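Side-chain contacts in hypothetical protein yiiM (Escherichia coli, PDB 1O65), which is a MOSC-domain protein of unestablished function that may bind molybdenum and act as an oxidoreductase on nitrogenous compounds: residues Val178-Val183 against Tyr200-Ser205; Glu89-Pro94 against Tyr137-Ser142; Ile189-Pro194 against Ser230-Gly235. One frame throughout, in Å; residues are numbered along the deposited sequence.

Interaction 1 (Val178-Val183 against Tyr200-Ser205)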
# COMPACT_ATOMS: atom_id res chain seq x y z
N VAL A 178 1.16 15.83 -4.26
CA VAL A 178 2.28 16.69 -3.83
C VAL A 178 3.65 16.13 -4.07
O VAL A 178 4.62 16.55 -3.41
CB VAL A 178 2.09 17.10 -2.36
CG1 VAL A 178 0.90 18.06 -2.19
CG2 VAL A 178 1.90 15.88 -1.47
N SER A 179 3.76 15.15 -4.96
CA SER A 179 5.04 14.59 -5.36
C SER A 179 4.90 14.12 -6.81
O SER A 179 3.80 14.01 -7.32
CB SER A 179 5.42 13.41 -4.48
OG SER A 179 5.11 12.16 -5.07
N ASP A 180 6.01 13.80 -7.47
CA ASP A 180 5.95 13.27 -8.82
C ASP A 180 6.54 11.86 -8.82
O ASP A 180 7.14 11.42 -9.79
CB ASP A 180 6.61 14.14 -9.88
CG ASP A 180 8.11 14.17 -9.67
OD1 ASP A 180 8.51 13.84 -8.53
OD2 ASP A 180 8.82 14.48 -10.66
N VAL A 181 6.45 11.18 -7.66
CA VAL A 181 6.91 9.79 -7.66
C VAL A 181 5.71 8.90 -7.38
O VAL A 181 5.09 8.99 -6.33
CB VAL A 181 8.14 9.46 -6.84
CG1 VAL A 181 8.37 10.36 -5.66
CG2 VAL A 181 8.16 7.98 -6.40
N THR A 182 5.37 8.06 -8.34
CA THR A 182 4.27 7.12 -8.21
C THR A 182 4.72 5.96 -7.30
O THR A 182 5.92 5.71 -7.15
CB THR A 182 3.92 6.48 -9.57
OG1 THR A 182 5.06 5.75 -10.05
CG2 THR A 182 3.56 7.54 -10.62
N VAL A 183 3.75 5.22 -6.83
CA VAL A 183 3.94 4.01 -6.06
C VAL A 183 4.77 3.01 -6.86
O VAL A 183 5.72 2.38 -6.38
CB VAL A 183 2.57 3.41 -5.65
CG1 VAL A 183 2.71 2.07 -4.97
CG2 VAL A 183 1.88 4.38 -4.66
N TYR A 200 17.68 7.30 -5.02
CA TYR A 200 17.39 7.28 -3.59
C TYR A 200 17.14 8.71 -3.10
O TYR A 200 16.22 8.96 -2.31
CB TYR A 200 18.47 6.60 -2.74
CG TYR A 200 18.76 5.19 -3.23
CD1 TYR A 200 17.71 4.37 -3.67
CD2 TYR A 200 20.03 4.68 -3.28
CE1 TYR A 200 17.93 3.11 -4.16
CE2 TYR A 200 20.26 3.40 -3.76
CZ TYR A 200 19.22 2.62 -4.19
OH TYR A 200 19.43 1.36 -4.67
N HIS A 201 17.89 9.68 -3.64
CA HIS A 201 17.65 11.06 -3.19
C HIS A 201 16.24 11.49 -3.61
O HIS A 201 15.49 12.15 -2.90
CB HIS A 201 18.70 12.02 -3.72
CG HIS A 201 18.49 13.46 -3.39
ND1 HIS A 201 17.84 14.31 -4.27
CD2 HIS A 201 18.81 14.20 -2.33
CE1 HIS A 201 17.79 15.54 -3.74
NE2 HIS A 201 18.36 15.48 -2.56
N ARG A 202 15.87 11.06 -4.80
CA ARG A 202 14.55 11.39 -5.34
C ARG A 202 13.43 10.78 -4.51
O ARG A 202 12.49 11.48 -4.14
CB ARG A 202 14.53 11.01 -6.81
CG ARG A 202 13.21 10.59 -7.39
CD ARG A 202 13.34 10.64 -8.94
NE ARG A 202 12.06 11.08 -9.47
CZ ARG A 202 11.10 10.28 -9.86
NH1 ARG A 202 11.35 8.96 -9.77
NH2 ARG A 202 9.97 10.81 -10.36
N LEU A 203 13.53 9.51 -4.10
CA LEU A 203 12.49 8.88 -3.30
C LEU A 203 12.40 9.52 -1.93
O LEU A 203 11.29 9.77 -1.42
CB LEU A 203 12.64 7.36 -3.19
CG LEU A 203 11.58 6.64 -2.32
CD1 LEU A 203 10.16 6.94 -2.77
CD2 LEU A 203 11.81 5.13 -2.39
N LEU A 204 13.51 9.89 -1.34
CA LEU A 204 13.54 10.53 -0.02
C LEU A 204 12.91 11.91 -0.06
O LEU A 204 12.56 12.42 1.01
CB LEU A 204 14.95 10.63 0.55
CG LEU A 204 15.64 9.37 1.06
CD1 LEU A 204 17.15 9.59 1.12
CD2 LEU A 204 15.14 8.97 2.46
N SER A 205 12.69 12.51 -1.22
CA SER A 205 12.11 13.82 -1.40
C SER A 205 10.58 13.80 -1.52
O SER A 205 9.92 14.83 -1.46
CB SER A 205 12.68 14.48 -2.70
OG SER A 205 14.10 14.65 -2.50
O HOH W 1 6.97 15.59 -2.68
O HOH W 2 11.07 13.37 -9.48
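The loop Val178-Val183, between strand 172-176 and helix 183-191 of the YiiM-like three-helix domain, packs against the C-terminal part of helix 197-204, with Asp180 and Val181 meeting Arg202 and Leu203. The Arg202 chain bends at chi3 (-144°) and brings its guanidinium up to the Asp180 backbone and side chain, crossing the latter at about a right angle. The carboxylate and guanidinium planes stand 74° apart, and the salt bridge is a long one, Asp180 OD1 lying 3.8 Å from Arg202 NH2. Asp180 O comes closer, 3.0 Å from the same NH2, but at an angle too poor for a hydrogen bond. Water 2 lies between the two side chains, donating weakly to Asp180 OD2; its 2.5 Å distance from Arg202 NE is doubtfully short. The firmer charge partner of Arg202 is Glu185, which pairs with NH1.

Val181 CB lies over one guanidinium face, toward its rim, while its CG2 branch touches Leu203 CD1 at 4.3 Å. An ST turn shapes the loop here: Val181 N donates almost straight to Ser179 OG (3.1 Å, 169°). Water 1 adds a backbone link, donating to Val178 O and Ser205 O. Thr182 then N-caps helix 183-191, whose Ala186 packs on Leu203; Val183 reaches strand 121-128, and Leu204 lies against helix 211-223.

Interaction 2 (Glu89-Pro94 against Tyr137-Ser142)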
# COMPACT_ATOMS: atom_id res chain seq x y z
N GLU A 89 -10.23 -19.14 -6.58
CA GLU A 89 -11.17 -18.75 -5.57
C GLU A 89 -10.49 -17.97 -4.44
O GLU A 89 -11.18 -17.28 -3.70
CB GLU A 89 -11.91 -19.89 -4.85
CG GLU A 89 -11.88 -21.26 -5.40
CD GLU A 89 -10.52 -21.94 -5.30
OE1 GLU A 89 -10.19 -22.37 -4.18
OE2 GLU A 89 -9.86 -22.03 -6.35
N LEU A 90 -9.20 -18.21 -4.25
CA LEU A 90 -8.47 -17.53 -3.20
C LEU A 90 -8.21 -16.07 -3.55
O LEU A 90 -8.04 -15.26 -2.65
CB LEU A 90 -7.09 -18.18 -2.97
CG LEU A 90 -7.09 -19.66 -2.58
CD1 LEU A 90 -5.65 -20.16 -2.56
CD2 LEU A 90 -7.81 -19.88 -1.26
N PHE A 91 -8.20 -15.74 -4.84
CA PHE A 91 -7.87 -14.39 -5.24
C PHE A 91 -9.06 -13.47 -5.27
O PHE A 91 -9.50 -13.02 -6.34
CB PHE A 91 -7.05 -14.42 -6.54
CG PHE A 91 -5.74 -15.15 -6.32
CD1 PHE A 91 -4.64 -14.52 -5.77
CD2 PHE A 91 -5.64 -16.51 -6.63
CE1 PHE A 91 -3.45 -15.20 -5.55
CE2 PHE A 91 -4.44 -17.18 -6.42
CZ PHE A 91 -3.35 -16.54 -5.87
N VAL A 92 -9.59 -13.14 -4.09
CA VAL A 92 -10.70 -12.24 -3.90
C VAL A 92 -10.42 -11.37 -2.67
O VAL A 92 -9.72 -11.82 -1.76
CB VAL A 92 -12.06 -12.93 -3.73
CG1 VAL A 92 -12.48 -13.73 -4.95
CG2 VAL A 92 -12.08 -13.89 -2.54
N ALA A 93 -10.80 -10.10 -2.71
CA ALA A 93 -10.58 -9.22 -1.56
C ALA A 93 -11.23 -9.86 -0.33
O ALA A 93 -12.28 -10.48 -0.46
CB ALA A 93 -11.20 -7.87 -1.89
N PRO A 94 -10.63 -9.79 0.85
CA PRO A 94 -9.35 -9.12 1.04
C PRO A 94 -8.22 -10.10 1.30
O PRO A 94 -7.44 -9.96 2.26
CB PRO A 94 -9.64 -8.29 2.29
CG PRO A 94 -10.46 -9.25 3.12
CD PRO A 94 -11.33 -9.98 2.15
N TYR A 137 2.46 -18.69 2.78
CA TYR A 137 1.73 -19.72 3.47
C TYR A 137 0.23 -19.44 3.48
O TYR A 137 -0.57 -20.36 3.68
CB TYR A 137 2.22 -19.89 4.92
CG TYR A 137 3.72 -20.00 5.07
CD1 TYR A 137 4.47 -20.77 4.19
CD2 TYR A 137 4.38 -19.36 6.11
CE1 TYR A 137 5.84 -20.86 4.32
CE2 TYR A 137 5.75 -19.46 6.25
CZ TYR A 137 6.48 -20.21 5.35
OH TYR A 137 7.85 -20.31 5.48
N HIS A 138 -0.17 -18.20 3.23
CA HIS A 138 -1.59 -17.86 3.24
C HIS A 138 -2.29 -18.30 1.96
O HIS A 138 -3.43 -18.77 1.97
CB HIS A 138 -1.77 -16.36 3.48
CG HIS A 138 -3.20 -15.95 3.61
ND1 HIS A 138 -3.99 -15.66 2.52
CD2 HIS A 138 -3.98 -15.77 4.70
CE1 HIS A 138 -5.20 -15.32 2.93
NE2 HIS A 138 -5.22 -15.38 4.25
N PHE A 139 -1.61 -18.17 0.83
CA PHE A 139 -2.17 -18.58 -0.45
C PHE A 139 -1.69 -19.98 -0.84
O PHE A 139 -2.05 -20.52 -1.87
CB PHE A 139 -1.72 -17.61 -1.55
CG PHE A 139 -2.30 -16.23 -1.39
CD1 PHE A 139 -3.63 -16.02 -1.71
CD2 PHE A 139 -1.54 -15.18 -0.94
CE1 PHE A 139 -4.19 -14.77 -1.58
CE2 PHE A 139 -2.08 -13.91 -0.81
CZ PHE A 139 -3.41 -13.71 -1.13
N ASP A 140 -0.75 -20.49 -0.05
CA ASP A 140 -0.15 -21.79 -0.28
C ASP A 140 0.59 -21.81 -1.61
O ASP A 140 0.56 -22.77 -2.38
CB ASP A 140 -1.19 -22.91 -0.25
CG ASP A 140 -0.55 -24.19 0.31
OD1 ASP A 140 -0.39 -24.20 1.55
OD2 ASP A 140 -0.23 -25.10 -0.47
N ILE A 141 1.16 -20.66 -1.95
CA ILE A 141 1.96 -20.47 -3.15
C ILE A 141 3.34 -20.05 -2.61
O ILE A 141 3.52 -18.96 -2.06
CB ILE A 141 1.39 -19.42 -4.09
CG1 ILE A 141 0.07 -19.93 -4.72
CG2 ILE A 141 2.38 -19.11 -5.22
CD1 ILE A 141 -0.76 -18.84 -5.38
N SER A 142 4.27 -20.98 -2.71
CA SER A 142 5.61 -20.84 -2.18
C SER A 142 6.34 -19.56 -2.50
O SER A 142 7.14 -19.12 -1.65
CB SER A 142 6.46 -22.06 -2.56
OG SER A 142 6.88 -21.98 -3.91
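Phe91 and Phe139 each hold CG anti to the carbonyl carbon (chi1 -62° and -67°), and these torsions send the two benzyl groups toward each other at an oblique angle, their rings nonetheless almost parallel. The planes are within 4° of each other and the centroids 5.2 Å apart, but the rings are slid so far that they barely overlap. The meeting is therefore one of rims, with Phe91 CE1 3.9 Å from Phe139 CD1. Ile141 approaches Phe91 from the opposite direction, its CD1 methyl in the plane of the ring and 3.5 Å from Phe91 CZ. Leu90 completes the contact: its CD1 lies 3.7 Å from the backbone Phe139 O, and its CB rests 4.3 Å from Phe139 CD1. On the other segment, His138 ND1 stands 4.0 Å above the centre of the Phe139 ring.

More aromatic groups adjoin the pair, Trp80 meeting the Phe91 ring and Phe96 that of Phe139, while Tyr77 of helix 75-83 also touches Phe91. Replacing Phe91 by an alanine is likely to open a gap beside Phe139 and the Ile141 methyl, leaving both without the ring they share. No hydrogen bond joins the segments, so side-chain packing carries the contact. Phe91 sits at the centre of an inverse gamma turn, and the whole is a small aromatic-aliphatic cluster within the MOSC domain, tying the loop after helix 75-83 to the chain leaving helix 134-138.

Interaction 3 (Ile189-Pro194 against Ser230-Gly235)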
# COMPACT_ATOMS: atom_id res chain seq x y z
N ILE A 189 12.28 1.59 -7.47
CA ILE A 189 13.48 2.15 -6.86
C ILE A 189 13.91 1.26 -5.69
O ILE A 189 15.10 1.10 -5.40
CB ILE A 189 13.23 3.58 -6.32
CG1 ILE A 189 12.98 4.54 -7.48
CG2 ILE A 189 14.40 3.99 -5.45
CD1 ILE A 189 12.56 5.95 -7.12
N ALA A 190 12.96 0.75 -4.92
CA ALA A 190 13.32 -0.08 -3.78
C ALA A 190 13.77 -1.48 -4.19
O ALA A 190 14.72 -1.96 -3.59
CB ALA A 190 12.15 -0.29 -2.82
N TRP A 191 13.08 -2.09 -5.17
CA TRP A 191 13.35 -3.50 -5.43
C TRP A 191 13.74 -3.91 -6.83
O TRP A 191 14.07 -5.09 -7.03
CB TRP A 191 12.06 -4.28 -5.06
CG TRP A 191 11.49 -4.05 -3.71
CD1 TRP A 191 12.15 -4.15 -2.52
CD2 TRP A 191 10.14 -3.68 -3.38
NE1 TRP A 191 11.30 -3.89 -1.49
CE2 TRP A 191 10.06 -3.60 -1.98
CE3 TRP A 191 8.99 -3.46 -4.13
CZ2 TRP A 191 8.88 -3.27 -1.29
CZ3 TRP A 191 7.83 -3.13 -3.45
CH2 TRP A 191 7.77 -3.02 -2.05
N HIS A 192 13.65 -3.06 -7.85
CA HIS A 192 13.98 -3.51 -9.19
C HIS A 192 15.27 -2.95 -9.74
O HIS A 192 15.97 -3.63 -10.50
CB HIS A 192 12.84 -3.15 -10.18
CG HIS A 192 11.51 -3.74 -9.85
ND1 HIS A 192 10.34 -3.26 -10.37
CD2 HIS A 192 11.13 -4.75 -9.02
CE1 HIS A 192 9.31 -3.95 -9.92
NE2 HIS A 192 9.77 -4.87 -9.08
N MET A 193 15.60 -1.69 -9.46
CA MET A 193 16.81 -1.12 -10.03
C MET A 193 18.06 -1.33 -9.20
O MET A 193 18.02 -1.59 -8.00
CB MET A 193 16.66 0.35 -10.36
CG MET A 193 15.80 1.22 -9.49
SD MET A 193 16.38 2.94 -9.43
CE MET A 193 17.59 2.83 -8.12
N PRO A 194 19.20 -1.26 -9.90
CA PRO A 194 20.48 -1.37 -9.21
C PRO A 194 20.74 -0.09 -8.43
O PRO A 194 20.12 0.93 -8.66
CB PRO A 194 21.51 -1.58 -10.31
CG PRO A 194 20.80 -1.42 -11.59
CD PRO A 194 19.32 -1.60 -11.34
N SER A 230 16.16 -11.41 1.41
CA SER A 230 15.91 -12.80 1.63
C SER A 230 15.01 -13.16 2.79
O SER A 230 14.10 -13.97 2.56
CB SER A 230 17.22 -13.61 1.75
OG SER A 230 17.93 -13.47 0.51
N ARG A 231 15.26 -12.64 3.98
CA ARG A 231 14.40 -13.02 5.10
C ARG A 231 12.96 -12.55 4.92
O ARG A 231 12.03 -13.31 5.21
CB ARG A 231 14.97 -12.51 6.43
CG ARG A 231 16.28 -13.18 6.80
CD ARG A 231 16.12 -14.66 7.08
NE ARG A 231 17.26 -15.24 7.76
CZ ARG A 231 18.53 -15.17 7.40
NH1 ARG A 231 18.93 -14.53 6.31
NH2 ARG A 231 19.46 -15.76 8.17
N ARG A 232 12.79 -11.30 4.50
CA ARG A 232 11.43 -10.76 4.33
C ARG A 232 10.64 -11.57 3.33
O ARG A 232 9.56 -12.05 3.65
CB ARG A 232 11.49 -9.28 3.94
CG ARG A 232 10.15 -8.68 3.54
CD ARG A 232 10.32 -7.15 3.36
NE ARG A 232 11.41 -6.86 2.41
CZ ARG A 232 11.18 -6.91 1.09
NH1 ARG A 232 9.97 -7.21 0.64
NH2 ARG A 232 12.15 -6.67 0.22
N LEU A 233 11.18 -11.83 2.15
CA LEU A 233 10.47 -12.54 1.10
C LEU A 233 10.30 -14.03 1.32
O LEU A 233 9.32 -14.61 0.85
CB LEU A 233 11.22 -12.35 -0.24
CG LEU A 233 11.17 -10.93 -0.82
CD1 LEU A 233 12.24 -10.73 -1.87
CD2 LEU A 233 9.78 -10.64 -1.36
N TRP A 234 11.29 -14.67 1.94
CA TRP A 234 11.29 -16.11 2.15
C TRP A 234 11.28 -16.59 3.58
O TRP A 234 11.14 -17.80 3.82
CB TRP A 234 12.51 -16.70 1.40
CG TRP A 234 12.45 -16.42 -0.07
CD1 TRP A 234 13.12 -15.45 -0.74
CD2 TRP A 234 11.68 -17.12 -1.05
NE1 TRP A 234 12.82 -15.49 -2.08
CE2 TRP A 234 11.92 -16.51 -2.30
CE3 TRP A 234 10.81 -18.22 -1.00
CZ2 TRP A 234 11.34 -16.95 -3.48
CZ3 TRP A 234 10.23 -18.65 -2.19
CH2 TRP A 234 10.52 -18.02 -3.40
N GLY A 235 11.34 -15.71 4.56
CA GLY A 235 11.33 -16.14 5.97
C GLY A 235 12.38 -17.22 6.21
O GLY A 235 13.51 -17.11 5.73
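The Trp191 indole and the Arg232 guanidinium meet with their planes 28° apart, the side chains crossing at about a right angle. Ala190 CB covers one indole face from 3.8 Å above the plane, offset toward the rim. The guanidinium comes in obliquely at the pyrrole part of the indole, neither squarely over a face nor at the edge. Arg232 NH2 is 3.4 Å from Trp191 NE1 and 3.7 Å from Trp191 CD1. Both nitrogens are donors, so this is packing without a hydrogen bond. The Trp191 ring also meets Phe229 and Trp213, each edge-to-face.

The contact brings the C-terminal end of helix 183-191, in the YiiM-like three-helix domain, against the short helix 230-234 near the end of the modelled chain. It is a small surface contact, burying 73 Å² in all, and the backbones stay well apart: the nearest CA atoms, those of Trp191 and Leu233, are 11.5 Å from each other. The long Arg232 side chain spans the interval. With CG anti to the backbone N (chi1 171°) it runs out extended as far as CD, then turns at chi3 (55°) to present its guanidinium to the indole.

The polar end of Arg232 is satisfied elsewhere, NH2 donating to Gln149 OE1 and NH1 to Pro131 O, and these two bonds fix the rotation of the group beside Trp191. Gln149 belongs to helix 144-151, whose residues also touch Trp191 and Leu233.

Overall arrangement
Interaction 2 comes first along the chain and is complete before either of the others begins, whereas interactions 1 and 3 alternate their segments. Interaction 2 lies in the MOSC domain, about 31 Å between centres from interaction 1 and on the opposite side of the chain's centre. Interactions 1 and 3 share the helical region and are about 19 Å apart, centre to centre; they touch through the successive helices 183-191 and 197-204, where Tyr200 and Leu203 pack on Ile189. Interaction 3 also meets interaction 2, Ser142 lying against Trp234, with their centres about 20 Å apart. The last helix, 230-234, thus touches both the three-helix part and the MOSC part of the same chain.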